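Local coordinates for TetR family transcriptional regulator (PDB 6AZH), which probably binds operator DNA as a dimer and represses transcription, a TetR-family regulator putatively of fatty acid metabolism, at the interface of chains A and B. Numbering follows the deposited sequence. Chains: chain A/B, TetR family transcriptional regulator.

The interface of chains A and B. Residues chain A 105-106, 108-109, 159; chain B 102, 105-106, 109, 159, 162-163, 166.
The two-fold dimer interface between the C-terminal domains of this TetR-family regulator is built here from the end of helix 98-106 (98-107 in chain B), the loop that follows it, and helix 147-165 (147-168 in chain B). Its main wedge is A:Trp109, which buries 143 Å² against chain B. The indole CG lies anti to the carbonyl carbon (chi1 -49°), and chi2 of 97° turns the ring broadside to the selenomethionine B:Met105. The B:Met105 CB methylene sits over the centre of the indole in a CH-pi contact, 3.4 Å from A:Trp109 CE2; its chain bends at chi2 and chi3. The opposite face is backed, toward the rim, by CB of A:Leu108, so the ring lies between B:Met105 of the partner and A:Leu108 of its own chain. A weak, bent hydrogen bond from A:Trp109 NE1 to the A:Met105 carbonyl O (2.9 Å, 121° at H) ties the indole to its own chain. The far rim of the six-membered ring reaches helix 147-168 of chain B, with the B:Ile159 carbonyl O in plane at the ring edge, 3.7 Å from A:Trp109 CH2. Next to it B:Ser162 OG, anti to its backbone N, touches A:Trp109 CZ3, while the B:Leu166 side chain crosses the indole at about a right angle, its CD1 3.7 Å from A:Trp109 CE3. The twin, B:Trp109, receives A:Met105 CB over its five-membered ring, offset toward the rim, with 3.6 Å to B:Trp109 CE2. Near the dyad the two isoleucines cross obliquely, each with CG2 anti to its backbone N, and their branch methyls press together tightly, A:Ile159 CG2 to B:Ile159 CG2 at 3.5 Å. No direct polar bond joins the chains in this apolar patch. Where the two helix ends converge, water 1 bridges the carbonyl oxygens, 3.1 Å from A:Ser106 O and 2.7 Å from B:Ser106 O.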
HETATM    1  N   MSE A 105      -3.574  -0.581  -6.418  1.00 16.12           N
HETATM    2  CA  MSE A 105      -3.434  -0.909  -5.011  1.00 18.48           C
HETATM    3  C   MSE A 105      -4.567  -1.762  -4.488  1.00 20.46           C
HETATM    4  O   MSE A 105      -4.350  -2.618  -3.647  1.00 17.41           O
HETATM    5  CB  MSE A 105      -3.317   0.345  -4.154  1.00 21.27           C
HETATM    6  CG  MSE A 105      -2.192   1.216  -4.564  1.00 23.51           C
HETATM    7 SE   MSE A 105      -0.567   0.278  -4.039  1.00 46.26          SE
HETATM    8  CE  MSE A 105       0.123  -0.208  -5.855  1.00 35.07           C
ATOM      9  N   SER A 106      -5.776  -1.536  -4.993  1.00 16.58           N
ATOM     10  CA  SER A 106      -6.909  -2.307  -4.492  1.00 18.12           C
ATOM     11  C   SER A 106      -6.824  -3.783  -4.866  1.00 19.16           C
ATOM     12  O   SER A 106      -7.469  -4.614  -4.212  1.00 20.56           O
ATOM     13  CB  SER A 106      -8.210  -1.696  -4.998  1.00 17.49           C
ATOM     14  OG  SER A 106      -8.422  -2.026  -6.366  1.00 21.10           O
ATOM     15  N   LEU A 108      -3.773  -5.646  -5.330  1.00 17.84           N
ATOM     16  CA  LEU A 108      -2.451  -6.249  -5.189  1.00 18.96           C
ATOM     17  C   LEU A 108      -2.373  -7.373  -4.162  1.00 23.01           C
ATOM     18  O   LEU A 108      -1.314  -7.998  -4.041  1.00 22.86           O
ATOM     19  CB  LEU A 108      -1.424  -5.198  -4.785  1.00 20.00           C
ATOM     20  CG  LEU A 108      -0.796  -4.313  -5.844  1.00 21.89           C
ATOM     21  CD1 LEU A 108       0.235  -3.492  -5.109  1.00 23.70           C
ATOM     22  CD2 LEU A 108      -0.167  -5.109  -6.953  1.00 21.21           C
ATOM     23  N   TRP A 109      -3.440  -7.649  -3.418  1.00 18.35           N
ATOM     24  CA  TRP A 109      -3.304  -8.369  -2.159  1.00 17.99           C
ATOM     25  C   TRP A 109      -3.982  -9.727  -2.109  1.00 21.76           C
ATOM     26  O   TRP A 109      -3.820 -10.432  -1.104  1.00 21.92           O
ATOM     27  CB  TRP A 109      -3.835  -7.490  -1.012  1.00 18.95           C
ATOM     28  CG  TRP A 109      -3.240  -6.117  -1.093  1.00 18.67           C
ATOM     29  CD1 TRP A 109      -3.795  -4.994  -1.665  1.00 19.08           C
ATOM     30  CD2 TRP A 109      -1.935  -5.732  -0.641  1.00 19.09           C
ATOM     31  NE1 TRP A 109      -2.916  -3.934  -1.562  1.00 17.78           N
ATOM     32  CE2 TRP A 109      -1.772  -4.365  -0.940  1.00 19.95           C
ATOM     33  CE3 TRP A 109      -0.904  -6.406   0.028  1.00 21.64           C
ATOM     34  CZ2 TRP A 109      -0.611  -3.659  -0.610  1.00 20.70           C
ATOM     35  CZ3 TRP A 109       0.257  -5.705   0.341  1.00 19.06           C
ATOM     36  CH2 TRP A 109       0.385  -4.347   0.033  1.00 22.27           C
ATOM     37  N   ILE A 159       2.863   3.809  -1.979  1.00 20.23           N
ATOM     38  CA  ILE A 159       1.638   3.301  -1.385  1.00 19.27           C
ATOM     39  C   ILE A 159       1.289   4.087  -0.135  1.00 18.68           C
ATOM     40  O   ILE A 159       0.155   4.549   0.028  1.00 16.80           O
ATOM     41  CB  ILE A 159       1.761   1.796  -1.090  1.00 20.82           C
ATOM     42  CG1 ILE A 159       2.161   1.059  -2.373  1.00 30.42           C
ATOM     43  CG2 ILE A 159       0.443   1.285  -0.520  1.00 25.17           C
ATOM     44  CD1 ILE A 159       2.257  -0.451  -2.251  1.00 30.27           C
TER
ATOM     45  N   LYS B 102      -3.471  -8.220   4.923  1.00 20.11           N
ATOM     46  CA  LYS B 102      -3.708  -8.164   3.482  1.00 17.49           C
ATOM     47  C   LYS B 102      -5.168  -7.855   3.183  1.00 20.50           C
ATOM     48  O   LYS B 102      -5.476  -7.116   2.240  1.00 19.22           O
ATOM     49  CB  LYS B 102      -3.299  -9.485   2.829  1.00 20.29           C
ATOM     50  CG  LYS B 102      -1.794  -9.797   2.950  1.00 23.02           C
ATOM     51  CD  LYS B 102      -1.396 -10.964   2.048  1.00 23.92           C
ATOM     52  CE  LYS B 102      -1.909 -12.272   2.593  1.00 30.81           C
ATOM     53  NZ  LYS B 102      -1.260 -13.421   1.920  1.00 30.87           N
HETATM   54  N   MSE B 105      -5.497  -4.159   3.502  1.00 15.01           N
HETATM   55  CA  MSE B 105      -4.916  -3.530   2.310  1.00 20.28           C
HETATM   56  C   MSE B 105      -5.843  -3.575   1.097  1.00 17.98           C
HETATM   57  O   MSE B 105      -5.922  -2.610   0.343  1.00 18.17           O
HETATM   58  CB  MSE B 105      -3.587  -4.192   1.917  1.00 20.07           C
HETATM   59  CG  MSE B 105      -2.426  -4.022   2.890  1.00 16.77           C
HETATM   60 SE   MSE B 105      -2.026  -2.098   3.201  1.00 26.59          SE
HETATM   61  CE  MSE B 105      -2.852  -1.859   4.874  1.00 22.72           C
ATOM     62  N   SER B 106      -6.553  -4.696   0.931  1.00 20.01           N
ATOM     63  CA  SER B 106      -7.410  -4.878  -0.236  1.00 18.57           C
ATOM     64  C   SER B 106      -8.599  -3.921  -0.222  1.00 20.86           C
ATOM     65  O   SER B 106      -9.135  -3.591  -1.293  1.00 22.08           O
ATOM     66  CB  SER B 106      -7.887  -6.330  -0.300  1.00 20.84           C
ATOM     67  OG  SER B 106      -8.977  -6.586   0.594  1.00 20.01           O
ATOM     68  N   TRP B 109      -8.768   1.436  -0.444  1.00 21.72           N
ATOM     69  CA  TRP B 109      -8.553   2.433  -1.483  1.00 22.56           C
ATOM     70  C   TRP B 109      -9.804   2.951  -2.171  1.00 27.09           C
ATOM     71  O   TRP B 109      -9.719   3.983  -2.849  1.00 30.34           O
ATOM     72  CB  TRP B 109      -7.578   1.880  -2.539  1.00 24.04           C
ATOM     73  CG  TRP B 109      -6.367   1.299  -1.876  1.00 21.19           C
ATOM     74  CD1 TRP B 109      -6.121  -0.022  -1.624  1.00 21.90           C
ATOM     75  CD2 TRP B 109      -5.245   2.020  -1.343  1.00 25.37           C
ATOM     76  NE1 TRP B 109      -4.919  -0.164  -0.972  1.00 25.54           N
ATOM     77  CE2 TRP B 109      -4.360   1.073  -0.795  1.00 22.69           C
ATOM     78  CE3 TRP B 109      -4.904   3.371  -1.287  1.00 26.41           C
ATOM     79  CZ2 TRP B 109      -3.140   1.438  -0.191  1.00 23.37           C
ATOM     80  CZ3 TRP B 109      -3.708   3.732  -0.685  1.00 26.18           C
ATOM     81  CH2 TRP B 109      -2.842   2.768  -0.147  1.00 26.73           C
ATOM     82  N   ILE B 159       3.551  -2.213   4.728  1.00 17.91           N
ATOM     83  CA  ILE B 159       2.907  -2.361   3.424  1.00 18.36           C
ATOM     84  C   ILE B 159       3.902  -2.908   2.406  1.00 18.13           C
ATOM     85  O   ILE B 159       3.613  -3.870   1.682  1.00 17.10           O
ATOM     86  CB  ILE B 159       2.316  -1.021   2.959  1.00 16.66           C
ATOM     87  CG1 ILE B 159       1.305  -0.477   3.979  1.00 15.88           C
ATOM     88  CG2 ILE B 159       1.693  -1.198   1.552  1.00 17.50           C
ATOM     89  CD1 ILE B 159       0.846   0.909   3.654  1.00 18.35           C
ATOM     90  N   SER B 162       4.896  -6.575   3.235  1.00 17.49           N
ATOM     91  CA  SER B 162       3.789  -7.465   2.895  1.00 16.25           C
ATOM     92  C   SER B 162       3.695  -7.675   1.379  1.00 19.38           C
ATOM     93  O   SER B 162       3.508  -8.806   0.905  1.00 19.71           O
ATOM     94  CB  SER B 162       2.498  -6.884   3.479  1.00 18.31           C
ATOM     95  OG  SER B 162       1.378  -7.654   3.126  1.00 23.18           O
ATOM     96  N   LEU B 163       3.862  -6.599   0.598  1.00 17.80           N
ATOM     97  CA  LEU B 163       3.829  -6.731  -0.858  1.00 20.10           C
ATOM     98  C   LEU B 163       5.005  -7.560  -1.362  1.00 20.65           C
ATOM     99  O   LEU B 163       4.850  -8.400  -2.255  1.00 18.92           O
ATOM    100  CB  LEU B 163       3.847  -5.355  -1.516  1.00 20.27           C
ATOM    101  CG  LEU B 163       3.922  -5.373  -3.049  1.00 18.17           C
ATOM    102  CD1 LEU B 163       2.749  -6.130  -3.657  1.00 18.57           C
ATOM    103  CD2 LEU B 163       3.999  -3.950  -3.612  1.00 20.53           C
ATOM    104  N   LEU B 166       4.331 -11.192  -0.790  1.00 20.38           N
ATOM    105  CA  LEU B 166       3.343 -11.706  -1.739  1.00 19.80           C
ATOM    106  C   LEU B 166       3.946 -11.891  -3.124  1.00 21.64           C
ATOM    107  O   LEU B 166       3.643 -12.864  -3.823  1.00 23.78           O
ATOM    108  CB  LEU B 166       2.160 -10.753  -1.833  1.00 25.61           C
ATOM    109  CG  LEU B 166       0.981 -10.995  -0.913  1.00 28.66           C
ATOM    110  CD1 LEU B 166      -0.004  -9.846  -1.107  1.00 27.38           C
ATOM    111  CD2 LEU B 166       0.338 -12.356  -1.194  1.00 26.52           C
TER
HETATM  112  O   HOH W   1     -10.419  -4.776  -3.369  1.00 24.24           O